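Local coordinates for dehalogenase (Rhodospirillaceae, PDB 6A41), which probably catalyses the removal of halogen from organic substrates, using a Rossmann-type fold related to the short-chain dehydrogenases/reductases, at residues A[112-115]-A[116-120]; A[134-137]-A[138-141]. One frame throughout, in Å; residues are numbered along the deposited sequence.

Interaction 1. Residues A[112-115]-A[116-120]; sequences PFRL and TQLVA
Pro112 to Val119 make two turns of one alpha-helix, in which the amides of Thr116, Gln117, Leu118 and Val119 bond back to the carbonyls of Pro112 to Leu115. At Pro112 the helix kinks, because the proline nitrogen has no hydrogen for the preceding turn. The carbonyl oxygen Pro112 O is gripped twice, by Thr116 N at 2.9 Å and by Thr116 OG1 at 2.8 Å, from opposite faces of its plane. The hydroxyl reaches it because it sits beside its own backbone N (chi1 -52°). This helix, 98-126, follows strand 79-83 in the Rossmann fold; Thr116 packs on Asn82, while the side bearing Phe113 and Gln117 faces a second subunit. Gln117 CG lies over one face of the Phe113 ring, 3.9 Å from Phe113 CE2, with ring and amide planes 24° apart. Gln117 NE2 bonds to Leu93 O of that subunit, whereas the buried Gln117 OE1 has no hydrogen-bonding partner. Arg114, bent at chi2, lays its guanidinium across Leu118, whose CD2 sits 3.6 Å above the guanidinium plane. With an alanine here, Leu118 would probably lose this flat cover and Ile98 of the second subunit part of its packing.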
loop_
_atom_site.group_PDB
_atom_site.type_symbol
_atom_site.label_atom_id
_atom_site.label_comp_id
_atom_site.label_asym_id
_atom_site.label_seq_id
_atom_site.Cartn_x
_atom_site.Cartn_y
_atom_site.Cartn_z
ATOM N N PRO A 112 -14.988 -16.890 -8.116
ATOM C CA PRO A 112 -13.814 -16.739 -8.955
ATOM C C PRO A 112 -12.698 -17.662 -8.502
ATOM O O PRO A 112 -11.945 -18.125 -9.378
ATOM C CB PRO A 112 -13.482 -15.250 -8.927
ATOM C CG PRO A 112 -14.213 -14.788 -7.728
ATOM C CD PRO A 112 -15.391 -15.613 -7.529
ATOM N N PHE A 113 -12.648 -17.986 -7.206
ATOM C CA PHE A 113 -11.642 -18.961 -6.776
ATOM C C PHE A 113 -11.960 -20.335 -7.407
ATOM O O PHE A 113 -11.074 -21.000 -7.922
ATOM C CB PHE A 113 -11.622 -19.105 -5.256
ATOM C CG PHE A 113 -10.606 -20.065 -4.749
ATOM C CD1 PHE A 113 -9.293 -19.781 -4.818
ATOM C CD2 PHE A 113 -10.980 -21.283 -4.263
ATOM C CE1 PHE A 113 -8.320 -20.686 -4.364
ATOM C CE2 PHE A 113 -10.039 -22.224 -3.851
ATOM C CZ PHE A 113 -8.720 -21.875 -3.795
ATOM N N ARG A 114 -13.216 -20.707 -7.364
ATOM C CA ARG A 114 -13.645 -21.945 -7.997
ATOM C C ARG A 114 -13.310 -22.022 -9.475
ATOM O O ARG A 114 -12.792 -23.065 -9.942
ATOM C CB ARG A 114 -15.153 -22.176 -7.704
ATOM C CG ARG A 114 -15.858 -23.371 -8.378
ATOM C CD ARG A 114 -15.246 -24.683 -8.005
ATOM N NE ARG A 114 -16.026 -25.823 -8.584
ATOM C CZ ARG A 114 -15.537 -27.044 -8.837
ATOM N NH1 ARG A 114 -14.284 -27.309 -8.552
ATOM N NH2 ARG A 114 -16.273 -27.966 -9.451
ATOM N N LEU A 115 -13.612 -20.947 -10.211
ATOM C CA LEU A 115 -13.313 -20.902 -11.607
ATOM C C LEU A 115 -11.819 -21.014 -11.848
ATOM O O LEU A 115 -11.417 -21.716 -12.794
ATOM C CB LEU A 115 -13.773 -19.671 -12.312
ATOM C CG LEU A 115 -15.234 -19.729 -12.703
ATOM C CD1 LEU A 115 -15.589 -18.384 -13.289
ATOM C CD2 LEU A 115 -15.652 -20.798 -13.698
ATOM N N THR A 116 -11.007 -20.377 -11.012
ATOM C CA THR A 116 -9.558 -20.496 -11.130
ATOM C C THR A 116 -9.072 -21.933 -10.905
ATOM O O THR A 116 -8.222 -22.417 -11.669
ATOM C CB THR A 116 -8.845 -19.518 -10.222
ATOM O OG1 THR A 116 -9.349 -18.202 -10.451
ATOM C CG2 THR A 116 -7.401 -19.481 -10.451
ATOM N N GLN A 117 -9.666 -22.649 -9.950
ATOM C CA GLN A 117 -9.329 -24.038 -9.681
ATOM C C GLN A 117 -9.619 -24.961 -10.889
ATOM O O GLN A 117 -8.875 -25.841 -11.185
ATOM C CB GLN A 117 -10.230 -24.612 -8.598
ATOM C CG GLN A 117 -9.894 -24.191 -7.229
ATOM C CD GLN A 117 -10.793 -24.975 -6.231
ATOM O OE1 GLN A 117 -12.016 -24.747 -6.270
ATOM N NE2 GLN A 117 -10.221 -25.931 -5.462
ATOM N N LEU A 118 -10.723 -24.681 -11.552
ATOM C CA LEU A 118 -11.135 -25.347 -12.797
ATOM C C LEU A 118 -10.258 -25.028 -14.001
ATOM O O LEU A 118 -9.933 -25.921 -14.760
ATOM C CB LEU A 118 -12.618 -25.041 -13.057
ATOM C CG LEU A 118 -13.566 -25.682 -12.112
ATOM C CD1 LEU A 118 -14.924 -25.000 -12.257
ATOM C CD2 LEU A 118 -13.724 -27.206 -12.380
ATOM N N VAL A 119 -9.774 -23.797 -14.148
ATOM C CA VAL A 119 -9.036 -23.412 -15.401
ATOM C C VAL A 119 -7.534 -23.604 -15.283
ATOM O O VAL A 119 -6.876 -23.898 -16.282
ATOM C CB VAL A 119 -9.323 -21.901 -15.738
ATOM C CG1 VAL A 119 -8.522 -21.384 -16.910
ATOM C CG2 VAL A 119 -10.763 -21.757 -16.227
ATOM N N ALA A 120 -6.993 -23.284 -14.110
ATOM C CA ALA A 120 -5.552 -23.364 -13.836
ATOM C C ALA A 120 -4.816 -24.689 -14.257
ATOM O O ALA A 120 -3.713 -24.571 -14.887
ATOM C CB ALA A 120 -5.179 -22.936 -12.398
#

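Interaction 2. Residues A[134-137]-A[138-141]; sequences VSSA and APLR
Ser136 holds its OG anti to the backbone N (chi1 174°), beside its own carbonyl carbon, which aims the hydroxyl forward along the chain at the amide of Ala138. The resulting bond from Ala138 N to Ser136 OG is 2.9 Å long and nearly straight, with an N-H...O angle of 165°, and closes an ST turn at the end of strand 129-136. Ala138 CB stands beside the same oxygen, 3.3 Å from Ser136 OG. A second bond, Leu140 N to Ala137 O at 2.9 Å, approaches from above the carbonyl plane and makes a type I beta turn around Ala138 and Pro139. The next turn overlaps it, since Arg141 N bonds to Ala138 O. Pro139 turns its CD toward the strand end, 3.4 Å from Ser136 O. Ser136 also touches Tyr149 and Arg153 of helix 147-158, and the spacing of these three matches the Ser-Tyr-Arg triad of halohydrin dehalogenases, consistent with an active-site role here. Ser135 OG bonds to Asn157 OD1 on the same helix. Leu140 puts its CG beside its own backbone N and leans CD1 toward Ala137 CB, a loose apolar contact of 4.3 Å. Arg141 curls back on the chain through NH1, which bonds to Leu140 O at 2.9 Å with the acceptor close to the guanidinium plane, while Lys165 of a second subunit reaches Arg141 O.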
loop_
_atom_site.group_PDB
_atom_site.type_symbol
_atom_site.label_atom_id
_atom_site.label_comp_id
_atom_site.label_asym_id
_atom_site.label_seq_id
_atom_site.Cartn_x
_atom_site.Cartn_y
_atom_site.Cartn_z
ATOM N N VAL A 134 -11.532 -9.197 -12.361
ATOM C CA VAL A 134 -12.073 -7.820 -12.503
ATOM C C VAL A 134 -12.718 -7.470 -11.178
ATOM O O VAL A 134 -13.683 -8.128 -10.773
ATOM C CB VAL A 134 -13.116 -7.670 -13.543
ATOM C CG1 VAL A 134 -13.396 -6.204 -13.806
ATOM C CG2 VAL A 134 -12.593 -8.317 -14.820
ATOM N N SER A 135 -12.133 -6.482 -10.496
ATOM C CA SER A 135 -12.477 -6.229 -9.080
ATOM C C SER A 135 -12.727 -4.712 -8.851
ATOM O O SER A 135 -13.067 -4.013 -9.813
ATOM C CB SER A 135 -11.353 -6.735 -8.128
ATOM O OG SER A 135 -11.791 -6.773 -6.775
ATOM N N SER A 136 -12.576 -4.250 -7.624
ATOM C CA SER A 136 -12.907 -2.918 -7.246
ATOM C C SER A 136 -11.777 -2.192 -6.603
ATOM O O SER A 136 -10.984 -2.862 -5.904
ATOM C CB SER A 136 -14.126 -2.919 -6.345
ATOM O OG SER A 136 -14.396 -1.640 -5.840
ATOM N N ALA A 137 -11.622 -0.895 -6.877
ATOM C CA ALA A 137 -10.701 -0.053 -6.119
ATOM C C ALA A 137 -11.227 0.288 -4.680
ATOM O O ALA A 137 -10.508 0.923 -3.908
ATOM C CB ALA A 137 -10.298 1.264 -6.855
ATOM N N ALA A 138 -12.497 -0.008 -4.403
ATOM C CA ALA A 138 -13.058 0.479 -3.196
ATOM C C ALA A 138 -12.247 0.117 -1.917
ATOM O O ALA A 138 -12.060 0.999 -1.089
ATOM C CB ALA A 138 -14.450 0.004 -2.986
ATOM N N PRO A 139 -11.719 -1.134 -1.815
ATOM C CA PRO A 139 -10.928 -1.457 -0.617
ATOM C C PRO A 139 -9.707 -0.611 -0.417
ATOM O O PRO A 139 -9.213 -0.518 0.726
ATOM C CB PRO A 139 -10.507 -2.900 -0.873
ATOM C CG PRO A 139 -11.519 -3.408 -1.783
ATOM C CD PRO A 139 -11.839 -2.277 -2.676
ATOM N N LEU A 140 -9.228 0.048 -1.489
ATOM C CA LEU A 140 -8.017 0.895 -1.354
ATOM C C LEU A 140 -8.309 2.197 -0.591
ATOM O O LEU A 140 -7.364 2.917 -0.219
ATOM C CB LEU A 140 -7.420 1.202 -2.735
ATOM C CG LEU A 140 -6.932 -0.096 -3.417
ATOM C CD1 LEU A 140 -6.575 0.225 -4.919
ATOM C CD2 LEU A 140 -5.892 -0.831 -2.615
ATOM N N ARG A 141 -9.541 2.581 -0.487
ATOM C CA ARG A 141 -9.943 3.776 0.262
ATOM C C ARG A 141 -10.980 3.535 1.368
ATOM O O ARG A 141 -11.032 4.321 2.355
ATOM C CB ARG A 141 -10.517 4.804 -0.720
ATOM C CG ARG A 141 -9.525 5.403 -1.717
ATOM C CD ARG A 141 -8.490 6.267 -0.998
ATOM N NE ARG A 141 -7.438 6.777 -1.911
ATOM C CZ ARG A 141 -6.270 6.174 -2.178
ATOM N NH1 ARG A 141 -5.963 4.994 -1.665
ATOM N NH2 ARG A 141 -5.370 6.768 -2.963
#

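Overall arrangement
Interactions 1 and 2 follow one another in the chain, on helix 98-126 and on strand 129-136 with the loop beyond it. Their centres are 21 Å apart and their nearest atoms about 7 Å, with no touch between them. The strand itself bridges part of the gap: Phe133, just before 134-137, packs against Pro112 and Thr116. Val134 and the helix also share strand 79-83, which Val134 meets at Val81 and Asn83 and the helix at Leu80 and Asn82. Both contacts reach a second subunit, but only interaction 2 contains a residue of the probable Ser-Tyr-Arg site, whereas interaction 1 belongs to the helical layer and its subunit interface.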